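Local coordinates for glucosamine kinase (PDB 6HWJ), which catalyses the magnesium- and ATP-dependent phosphorylation of D-glucosamine to D-glucosamine 6-phosphate and, less efficiently, also acts on glucose, at residues Glu256-Val264 with Val407-Arg415; Asp347-Arg356 with His419-Asp430. All blocks are in the same frame, centred on the assembly; numbering follows the deposited sequence.

Both contacts lie in the helical part of the kinase, their centres about 15 Å apart, and they meet where helix 398-416 is followed, after a short turn, by helix 422-431. Contact 1 (256-264 with 407-415) holds E409, which binds D-glucosamine; contact 2 (347-356 with 419-430) supplies W420, whose NE1 lies 2.8 Å from E409 OE1, a probable hydrogen bond. H348 CE1 of contact 2 packs 3.5 Å from E409 OE2, so the sugar-binding carboxylate is flanked by contact 2 while its helix packs against helix 243-263 in contact 1. Y410 OH also packs against L428 CD1. Nearby, the side chain of R408 lies about 9 Å from that of D300, another D-glucosamine-binding residue.

Contact 1 (Glu256-Val264 with Val407-Arg415); sequences ELDEAVASV and VREYLYAVR
The guanidinium of R415 has L411 CB over the centre of one face and the carboxylate of E259 at its edge, where NH2 donates to OE2 over 2.9 Å in a nearly straight salt bridge (169°). This bridge belongs to a helix-helix packing of segments 256-263 and 407-415, their axes 9.1 Å apart at closest approach and inclined at 46°. R408 likewise meets a carboxylate with its guanidinium edge, but its NH2 reaches E256 OE2 only at 3.2 Å in a weak bond, with the two planes 61° apart. The third flat group, the Y410 ring, is met obliquely by V264 CG2, 3.6 Å from CD1. L411 is the knob, set into a hole formed by E256, E259, A260 and S263; its CD2 lies against the backbone of A260, while CD1 turns to E256 CB. The small A260 brings its CB against V407 CG1, Y410 CB and L411 CD2. The two salt bridges lie along one flank of this apolar seam and reach their partners differently: R408 bends twice along its chain, at chi2 and chi3, to bring NH2 round to E256, whereas R415 is extended from CG to NE. The contact packs the helix that bears the D-glucosamine-binding E409 and the inferred substrate-specificity motif, to which all of 407-415 belongs, against helix 243-263. Near the end of the seam, V414 CG2 touches S263 OG, the hydroxyl that donates to E259 O over 2.7 Å from above the carbonyl plane.

Contact 2 (Asp347-Arg356 with His419-Asp430); sequences DHVGRVVVFR and HWVYVPDLSLTD
F355 and Y422 form an offset (parallel-displaced) stack, ring centroids 3.8 Å apart and planes at 12°. The overlap is close: F355 CG lies 3.3 Å from Y422 CZ. F355 CG stands anti to the backbone N (chi1 -175°), which carries the ring over the tyrosine, and V423 CG2 covers the other tyrosine face. H419 extends the aromatic cluster, its ring nearly parallel to that of F355 but slid aside so that they barely overlap. V352 CG2 touches both W420 CH2 and Y422 OH.

Farther along, V423 CG1 makes a CH-pi contact over one face of the H348 ring, 3.6 Å from its centroid. R351 is the knob, set among V423, L426, S427 and D430. Its chain bends at chi2, and the guanidinium has L426 O over one face and D430 OD2 at its edge. NH2 donates to OD2 over 2.8 Å, meeting it from above the carboxylate plane, while NH1 adds a weak bond to the same oxygen.

Behind this first shell, D347 OD1 takes R351 NE over 2.8 Å, so carboxylates on both helices hold the guanidinium. A water bridges R351 NH2 and S427 O. R402 and R366 form salt bridges with D347 and D430, respectively, and would partly offset their negative charge. H348 NE2 is hydrogen-bonded to E406, and W420 NE1 to E409, which binds D-glucosamine.

The segments 347-356 and 422-430 run at 116° to each other. Helix 362-386 packs against D347 and R351, helix 194-207 against V349, V353 and R356, and helices 398-416 and 266-284 both contact helix 422-431.

Contact 1 (Glu256-Val264 with Val407-Arg415)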
loop_
_atom_site.group_PDB
_atom_site.type_symbol
_atom_site.label_atom_id
_atom_site.label_comp_id
_atom_site.label_asym_id
_atom_site.label_seq_id
_atom_site.Cartn_x
_atom_site.Cartn_y
_atom_site.Cartn_z
ATOM N N GLU A 256 8.535 10.106 -17.552
ATOM C CA GLU A 256 7.295 10.602 -16.975
ATOM C C GLU A 256 7.193 12.115 -17.114
ATOM O O GLU A 256 6.118 12.655 -17.426
ATOM C CB GLU A 256 7.198 10.181 -15.510
ATOM C CG GLU A 256 7.115 8.678 -15.305
ATOM C CD GLU A 256 7.214 8.282 -13.842
ATOM O OE1 GLU A 256 7.659 9.118 -13.027
ATOM O OE2 GLU A 256 6.850 7.133 -13.504
ATOM N N LEU A 257 8.298 12.819 -16.883
ATOM C CA LEU A 257 8.316 14.263 -17.090
ATOM C C LEU A 257 7.953 14.609 -18.532
ATOM O O LEU A 257 7.117 15.485 -18.786
ATOM C CB LEU A 257 9.702 14.811 -16.719
ATOM C CG LEU A 257 9.931 16.301 -16.944
ATOM C CD1 LEU A 257 8.931 17.144 -16.171
ATOM C CD2 LEU A 257 11.352 16.666 -16.557
ATOM N N ASP A 258 8.578 13.927 -19.497
ATOM C CA ASP A 258 8.261 14.184 -20.901
ATOM C C ASP A 258 6.778 13.957 -21.181
ATOM O O ASP A 258 6.139 14.762 -21.871
ATOM C CB ASP A 258 9.123 13.306 -21.802
ATOM C CG ASP A 258 10.577 13.723 -21.797
ATOM O OD1 ASP A 258 10.863 14.890 -21.458
ATOM O OD2 ASP A 258 11.439 12.884 -22.135
ATOM N N GLU A 259 6.206 12.881 -20.643
ATOM C CA GLU A 259 4.790 12.620 -20.871
ATOM C C GLU A 259 3.929 13.734 -20.289
ATOM O O GLU A 259 2.987 14.212 -20.935
ATOM C CB GLU A 259 4.393 11.268 -20.288
ATOM C CG GLU A 259 2.985 10.834 -20.675
ATOM C CD GLU A 259 2.594 9.502 -20.064
ATOM O OE1 GLU A 259 3.498 8.715 -19.711
ATOM O OE2 GLU A 259 1.377 9.247 -19.926
ATOM N N ALA A 260 4.224 14.156 -19.051
ATOM C CA ALA A 260 3.459 15.240 -18.443
ATOM C C ALA A 260 3.575 16.522 -19.256
ATOM O O ALA A 260 2.575 17.202 -19.492
ATOM C CB ALA A 260 3.927 15.476 -17.008
ATOM N N VAL A 261 4.786 16.860 -19.704
ATOM C CA VAL A 261 4.978 18.058 -20.518
ATOM C C VAL A 261 4.163 17.983 -21.800
ATOM O O VAL A 261 3.674 19.010 -22.295
ATOM C CB VAL A 261 6.477 18.263 -20.825
ATOM C CG1 VAL A 261 6.661 19.288 -21.907
ATOM C CG2 VAL A 261 7.227 18.685 -19.580
ATOM N N ALA A 262 4.007 16.781 -22.362
ATOM C CA ALA A 262 3.304 16.616 -23.631
ATOM C C ALA A 262 1.789 16.523 -23.469
ATOM O O ALA A 262 1.072 16.585 -24.471
ATOM C CB ALA A 262 3.808 15.360 -24.352
ATOM N N SER A 263 1.285 16.383 -22.242
ATOM C CA SER A 263 -0.130 16.127 -22.028
ATOM C C SER A 263 -0.845 17.164 -21.171
ATOM O O SER A 263 -2.075 17.243 -21.244
ATOM C CB SER A 263 -0.322 14.750 -21.384
ATOM O OG SER A 263 0.429 14.646 -20.201
ATOM N N VAL A 264 -0.133 17.955 -20.378
ATOM C CA VAL A 264 -0.782 18.906 -19.473
ATOM C C VAL A 264 -1.194 20.137 -20.273
ATOM O O VAL A 264 -0.336 20.816 -20.851
ATOM C CB VAL A 264 0.141 19.291 -18.303
ATOM C CG1 VAL A 264 -0.482 20.414 -17.486
ATOM C CG2 VAL A 264 0.418 18.079 -17.423
ATOM N N VAL A 407 5.204 15.309 -10.472
ATOM C CA VAL A 407 4.970 14.965 -11.863
ATOM C C VAL A 407 3.952 13.836 -11.986
ATOM O O VAL A 407 3.141 13.817 -12.925
ATOM C CB VAL A 407 6.299 14.595 -12.549
ATOM C CG1 VAL A 407 6.053 14.099 -13.961
ATOM C CG2 VAL A 407 7.246 15.797 -12.541
ATOM N N ARG A 408 3.979 12.880 -11.058
ATOM C CA ARG A 408 2.980 11.813 -11.071
ATOM C C ARG A 408 1.568 12.370 -10.913
ATOM O O ARG A 408 0.609 11.780 -11.422
ATOM C CB ARG A 408 3.255 10.793 -9.957
ATOM C CG ARG A 408 4.467 9.897 -10.171
ATOM C CD ARG A 408 4.364 9.061 -11.436
ATOM N NE ARG A 408 3.067 8.404 -11.577
ATOM C CZ ARG A 408 2.751 7.572 -12.568
ATOM N NH1 ARG A 408 1.547 7.028 -12.616
ATOM N NH2 ARG A 408 3.642 7.281 -13.507
ATOM N N GLU A 409 1.416 13.482 -10.183
ATOM C CA GLU A 409 0.090 14.050 -9.979
ATOM C C GLU A 409 -0.454 14.631 -11.274
ATOM O O GLU A 409 -1.659 14.525 -11.542
ATOM C CB GLU A 409 0.124 15.119 -8.879
ATOM C CG GLU A 409 0.608 14.597 -7.552
ATOM C CD GLU A 409 -0.345 13.583 -6.925
ATOM O OE1 GLU A 409 -1.525 13.524 -7.309
ATOM O OE2 GLU A 409 0.089 12.839 -6.028
ATOM N N TYR A 410 0.424 15.225 -12.100
ATOM C CA TYR A 410 0.006 15.661 -13.425
ATOM C C TYR A 410 -0.527 14.494 -14.251
ATOM O O TYR A 410 -1.542 14.622 -14.960
ATOM C CB TYR A 410 1.164 16.302 -14.195
ATOM C CG TYR A 410 1.622 17.657 -13.730
ATOM C CD1 TYR A 410 0.852 18.784 -13.951
ATOM C CD2 TYR A 410 2.870 17.819 -13.138
ATOM C CE1 TYR A 410 1.297 20.039 -13.562
ATOM C CE2 TYR A 410 3.327 19.063 -12.758
ATOM C CZ TYR A 410 2.547 20.169 -12.977
ATOM O OH TYR A 410 3.012 21.404 -12.591
ATOM N N LEU A 411 0.165 13.353 -14.197
ATOM C CA LEU A 411 -0.241 12.209 -14.992
ATOM C C LEU A 411 -1.557 11.645 -14.477
ATOM O O LEU A 411 -2.434 11.287 -15.273
ATOM C CB LEU A 411 0.865 11.139 -14.992
ATOM C CG LEU A 411 2.186 11.545 -15.652
ATOM C CD1 LEU A 411 3.191 10.379 -15.641
ATOM C CD2 LEU A 411 1.983 12.015 -17.090
ATOM N N TYR A 412 -1.719 11.562 -13.154
ATOM C CA TYR A 412 -3.016 11.175 -12.606
ATOM C C TYR A 412 -4.118 12.096 -13.131
ATOM O O TYR A 412 -5.165 11.636 -13.598
ATOM C CB TYR A 412 -2.980 11.199 -11.088
ATOM C CG TYR A 412 -4.349 10.997 -10.483
ATOM C CD1 TYR A 412 -4.884 9.721 -10.344
ATOM C CD2 TYR A 412 -5.117 12.082 -10.083
ATOM C CE1 TYR A 412 -6.150 9.535 -9.801
ATOM C CE2 TYR A 412 -6.375 11.902 -9.556
ATOM C CZ TYR A 412 -6.886 10.625 -9.418
ATOM O OH TYR A 412 -8.134 10.449 -8.889
ATOM N N ALA A 413 -3.871 13.404 -13.100
ATOM C CA ALA A 413 -4.878 14.365 -13.518
ATOM C C ALA A 413 -5.291 14.136 -14.963
ATOM O O ALA A 413 -6.485 14.008 -15.264
ATOM C CB ALA A 413 -4.347 15.793 -13.323
ATOM N N VAL A 414 -4.321 14.098 -15.882
ATOM C CA VAL A 414 -4.669 14.040 -17.295
ATOM C C VAL A 414 -5.327 12.702 -17.629
ATOM O O VAL A 414 -6.129 12.620 -18.555
ATOM C CB VAL A 414 -3.439 14.294 -18.187
ATOM C CG1 VAL A 414 -2.895 15.706 -17.939
ATOM C CG2 VAL A 414 -2.352 13.236 -17.951
ATOM N N ARG A 415 -5.045 11.658 -16.857
ATOM C CA ARG A 415 -5.611 10.348 -17.136
ATOM C C ARG A 415 -6.962 10.117 -16.461
ATOM O O ARG A 415 -7.768 9.322 -16.973
ATOM C CB ARG A 415 -4.651 9.244 -16.678
ATOM C CG ARG A 415 -3.339 9.204 -17.423
ATOM C CD ARG A 415 -2.348 8.317 -16.692
ATOM N NE ARG A 415 -1.047 8.269 -17.364
ATOM C CZ ARG A 415 0.033 7.687 -16.848
ATOM N NH1 ARG A 415 -0.026 7.108 -15.655
ATOM N NH2 ARG A 415 1.168 7.689 -17.523
#

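Contact 2 (Asp347-Arg356 with His419-Asp430)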
loop_
_atom_site.group_PDB
_atom_site.type_symbol
_atom_site.label_atom_id
_atom_site.label_comp_id
_atom_site.label_asym_id
_atom_site.label_seq_id
_atom_site.Cartn_x
_atom_site.Cartn_y
_atom_site.Cartn_z
ATOM N N ASP A 347 1.413 18.338 1.676
ATOM C CA ASP A 347 1.266 19.520 0.831
ATOM C C ASP A 347 -0.070 19.487 0.091
ATOM O O ASP A 347 -0.818 20.475 0.076
ATOM C CB ASP A 347 2.446 19.576 -0.143
ATOM C CG ASP A 347 2.486 20.842 -0.951
ATOM O OD1 ASP A 347 1.469 21.206 -1.559
ATOM O OD2 ASP A 347 3.547 21.474 -0.991
ATOM N N HIS A 348 -0.387 18.352 -0.518
ATOM C CA HIS A 348 -1.607 18.236 -1.326
ATOM C C HIS A 348 -2.878 18.401 -0.481
ATOM O O HIS A 348 -3.880 18.951 -0.972
ATOM C CB HIS A 348 -1.610 16.907 -2.050
ATOM C CG HIS A 348 -0.421 16.717 -2.939
ATOM N ND1 HIS A 348 -0.052 15.492 -3.450
ATOM C CD2 HIS A 348 0.505 17.599 -3.377
ATOM C CE1 HIS A 348 1.043 15.633 -4.181
ATOM N NE2 HIS A 348 1.391 16.906 -4.169
ATOM N N VAL A 349 -2.858 17.907 0.756
ATOM C CA VAL A 349 -3.968 18.128 1.674
ATOM C C VAL A 349 -4.244 19.612 1.814
ATOM O O VAL A 349 -5.391 20.051 1.752
ATOM C CB VAL A 349 -3.673 17.487 3.045
ATOM C CG1 VAL A 349 -4.682 17.963 4.094
ATOM C CG2 VAL A 349 -3.731 15.975 2.935
ATOM N N GLY A 350 -3.192 20.398 2.001
ATOM C CA GLY A 350 -3.350 21.828 2.097
ATOM C C GLY A 350 -3.911 22.428 0.829
ATOM O O GLY A 350 -4.768 23.314 0.882
ATOM N N ARG A 351 -3.437 21.960 -0.336
ATOM C CA ARG A 351 -3.948 22.500 -1.586
ATOM C C ARG A 351 -5.435 22.204 -1.727
ATOM O O ARG A 351 -6.202 23.050 -2.198
ATOM C CB ARG A 351 -3.181 21.921 -2.786
ATOM C CG ARG A 351 -1.673 22.098 -2.710
ATOM C CD ARG A 351 -1.243 23.525 -2.572
ATOM N NE ARG A 351 0.200 23.609 -2.304
ATOM C CZ ARG A 351 0.853 24.740 -2.073
ATOM N NH1 ARG A 351 0.205 25.908 -2.085
ATOM N NH2 ARG A 351 2.146 24.707 -1.820
ATOM N N VAL A 352 -5.847 20.988 -1.357
ATOM C CA VAL A 352 -7.247 20.586 -1.501
ATOM C C VAL A 352 -8.144 21.419 -0.577
ATOM O O VAL A 352 -9.240 21.837 -0.971
ATOM C CB VAL A 352 -7.377 19.080 -1.210
ATOM C CG1 VAL A 352 -8.856 18.693 -0.999
ATOM C CG2 VAL A 352 -6.748 18.267 -2.352
ATOM N N VAL A 353 -7.695 21.672 0.660
ATOM C CA VAL A 353 -8.491 22.484 1.583
ATOM C C VAL A 353 -8.738 23.853 0.979
ATOM O O VAL A 353 -9.864 24.361 0.988
ATOM C CB VAL A 353 -7.795 22.598 2.956
ATOM C CG1 VAL A 353 -8.468 23.667 3.829
ATOM C CG2 VAL A 353 -7.808 21.266 3.675
ATOM N N VAL A 354 -7.690 24.464 0.417
ATOM C CA VAL A 354 -7.829 25.806 -0.134
ATOM C C VAL A 354 -8.747 25.793 -1.343
ATOM O O VAL A 354 -9.565 26.700 -1.531
ATOM C CB VAL A 354 -6.441 26.378 -0.471
ATOM C CG1 VAL A 354 -6.586 27.631 -1.316
ATOM C CG2 VAL A 354 -5.658 26.655 0.824
ATOM N N PHE A 355 -8.617 24.784 -2.186
ATOM C CA PHE A 355 -9.382 24.710 -3.424
ATOM C C PHE A 355 -10.865 24.441 -3.168
ATOM O O PHE A 355 -11.730 24.979 -3.876
ATOM C CB PHE A 355 -8.772 23.598 -4.294
ATOM C CG PHE A 355 -9.385 23.475 -5.671
ATOM C CD1 PHE A 355 -8.899 24.212 -6.726
ATOM C CD2 PHE A 355 -10.388 22.549 -5.917
ATOM C CE1 PHE A 355 -9.432 24.085 -8.004
ATOM C CE2 PHE A 355 -10.924 22.411 -7.193
ATOM C CZ PHE A 355 -10.446 23.167 -8.228
ATOM N N ARG A 356 -11.180 23.622 -2.167
ATOM C CA ARG A 356 -12.546 23.149 -1.967
ATOM C C ARG A 356 -13.345 23.950 -0.948
ATOM O O ARG A 356 -14.573 23.820 -0.920
ATOM C CB ARG A 356 -12.540 21.684 -1.507
ATOM C CG ARG A 356 -11.984 20.738 -2.537
ATOM C CD ARG A 356 -12.126 19.293 -2.089
ATOM N NE ARG A 356 -11.511 18.369 -3.054
ATOM C CZ ARG A 356 -11.305 17.078 -2.825
ATOM N NH1 ARG A 356 -11.676 16.538 -1.680
ATOM N NH2 ARG A 356 -10.729 16.331 -3.750
ATOM N N HIS A 419 -8.888 18.459 -13.733
ATOM C CA HIS A 419 -8.687 19.704 -13.002
ATOM C C HIS A 419 -7.653 19.561 -11.896
ATOM O O HIS A 419 -7.165 20.574 -11.392
ATOM C CB HIS A 419 -10.004 20.211 -12.428
ATOM C CG HIS A 419 -10.400 19.564 -11.149
ATOM N ND1 HIS A 419 -11.286 18.514 -11.091
ATOM C CD2 HIS A 419 -10.024 19.815 -9.876
ATOM C CE1 HIS A 419 -11.440 18.145 -9.837
ATOM N NE2 HIS A 419 -10.683 18.915 -9.081
ATOM N N TRP A 420 -7.282 18.336 -11.539
ATOM C CA TRP A 420 -6.328 18.079 -10.466
ATOM C C TRP A 420 -4.954 18.661 -10.749
ATOM O O TRP A 420 -4.132 18.689 -9.834
ATOM C CB TRP A 420 -6.262 16.555 -10.243
ATOM C CG TRP A 420 -5.406 16.103 -9.134
ATOM C CD1 TRP A 420 -4.164 15.527 -9.239
ATOM C CD2 TRP A 420 -5.707 16.156 -7.723
ATOM N NE1 TRP A 420 -3.666 15.245 -7.973
ATOM C CE2 TRP A 420 -4.599 15.608 -7.036
ATOM C CE3 TRP A 420 -6.812 16.605 -6.983
ATOM C CZ2 TRP A 420 -4.558 15.501 -5.642
ATOM C CZ3 TRP A 420 -6.763 16.514 -5.589
ATOM C CH2 TRP A 420 -5.640 15.964 -4.939
ATOM N N VAL A 421 -4.684 19.131 -11.973
ATOM C CA VAL A 421 -3.406 19.739 -12.272
ATOM C C VAL A 421 -3.073 20.897 -11.339
ATOM O O VAL A 421 -1.899 21.274 -11.242
ATOM C CB VAL A 421 -3.329 20.229 -13.746
ATOM C CG1 VAL A 421 -3.429 19.053 -14.715
ATOM C CG2 VAL A 421 -4.419 21.267 -14.040
ATOM N N TYR A 422 -4.072 21.488 -10.654
ATOM C CA TYR A 422 -3.770 22.620 -9.784
ATOM C C TYR A 422 -2.895 22.203 -8.601
ATOM O O TYR A 422 -2.132 23.023 -8.086
ATOM C CB TYR A 422 -5.040 23.298 -9.249
ATOM C CG TYR A 422 -5.729 22.551 -8.145
ATOM C CD1 TYR A 422 -6.669 21.558 -8.423
ATOM C CD2 TYR A 422 -5.455 22.842 -6.806
ATOM C CE1 TYR A 422 -7.309 20.878 -7.403
ATOM C CE2 TYR A 422 -6.076 22.180 -5.793
ATOM C CZ TYR A 422 -7.013 21.201 -6.083
ATOM O OH TYR A 422 -7.633 20.537 -5.052
ATOM N N VAL A 423 -2.993 20.949 -8.171
ATOM C CA VAL A 423 -2.266 20.468 -6.998
ATOM C C VAL A 423 -0.767 20.511 -7.281
ATOM O O VAL A 423 -0.036 21.212 -6.560
ATOM C CB VAL A 423 -2.756 19.071 -6.586
ATOM C CG1 VAL A 423 -1.934 18.505 -5.427
ATOM C CG2 VAL A 423 -4.225 19.139 -6.166
ATOM N N PRO A 424 -0.245 19.815 -8.299
ATOM C CA PRO A 424 1.205 19.920 -8.549
ATOM C C PRO A 424 1.627 21.300 -8.999
ATOM O O PRO A 424 2.758 21.715 -8.717
ATOM C CB PRO A 424 1.463 18.854 -9.630
ATOM C CG PRO A 424 0.140 18.678 -10.314
ATOM C CD PRO A 424 -0.886 18.829 -9.198
ATOM N N ASP A 425 0.756 22.036 -9.704
ATOM C CA ASP A 425 1.099 23.386 -10.112
ATOM C C ASP A 425 1.396 24.261 -8.894
ATOM O O ASP A 425 2.427 24.947 -8.843
ATOM C CB ASP A 425 -0.030 23.982 -10.950
ATOM C CG ASP A 425 0.277 25.399 -11.416
ATOM O OD1 ASP A 425 1.264 25.581 -12.146
ATOM O OD2 ASP A 425 -0.484 26.328 -11.042
ATOM N N LEU A 426 0.508 24.246 -7.903
ATOM C CA LEU A 426 0.714 25.087 -6.728
ATOM C C LEU A 426 1.815 24.515 -5.842
ATOM O O LEU A 426 2.601 25.268 -5.272
ATOM C CB LEU A 426 -0.595 25.239 -5.958
ATOM C CG LEU A 426 -1.701 25.949 -6.757
ATOM C CD1 LEU A 426 -3.017 25.980 -5.985
ATOM C CD2 LEU A 426 -1.285 27.368 -7.161
ATOM N N SER A 427 1.902 23.186 -5.733
ATOM C CA SER A 427 2.974 22.573 -4.954
ATOM C C SER A 427 4.340 22.963 -5.506
ATOM O O SER A 427 5.216 23.430 -4.767
ATOM C CB SER A 427 2.827 21.049 -4.961
ATOM O OG SER A 427 1.562 20.658 -4.511
ATOM N N LEU A 428 4.539 22.784 -6.824
ATOM C CA LEU A 428 5.827 23.095 -7.434
ATOM C C LEU A 428 6.106 24.588 -7.421
ATOM O O LEU A 428 7.270 24.995 -7.343
ATOM C CB LEU A 428 5.900 22.581 -8.870
ATOM C CG LEU A 428 6.051 21.071 -9.024
ATOM C CD1 LEU A 428 5.820 20.659 -10.469
ATOM C CD2 LEU A 428 7.425 20.612 -8.556
ATOM N N THR A 429 5.062 25.412 -7.518
ATOM C CA THR A 429 5.237 26.853 -7.404
ATOM C C THR A 429 5.919 27.216 -6.091
ATOM O O THR A 429 6.811 28.065 -6.073
ATOM C CB THR A 429 3.889 27.570 -7.532
ATOM O OG1 THR A 429 3.371 27.390 -8.860
ATOM C CG2 THR A 429 4.058 29.069 -7.260
ATOM N N ASP A 430 5.534 26.567 -4.993
ATOM C CA ASP A 430 6.165 26.827 -3.704
ATOM C C ASP A 430 7.466 26.050 -3.509
ATOM O O ASP A 430 8.321 26.500 -2.744
ATOM C CB ASP A 430 5.187 26.495 -2.558
ATOM C CG ASP A 430 4.096 27.543 -2.394
ATOM O OD1 ASP A 430 4.161 28.609 -3.060
ATOM O OD2 ASP A 430 3.167 27.323 -1.579
HETATM O O HOH W 1 4.969 23.136 -2.005
#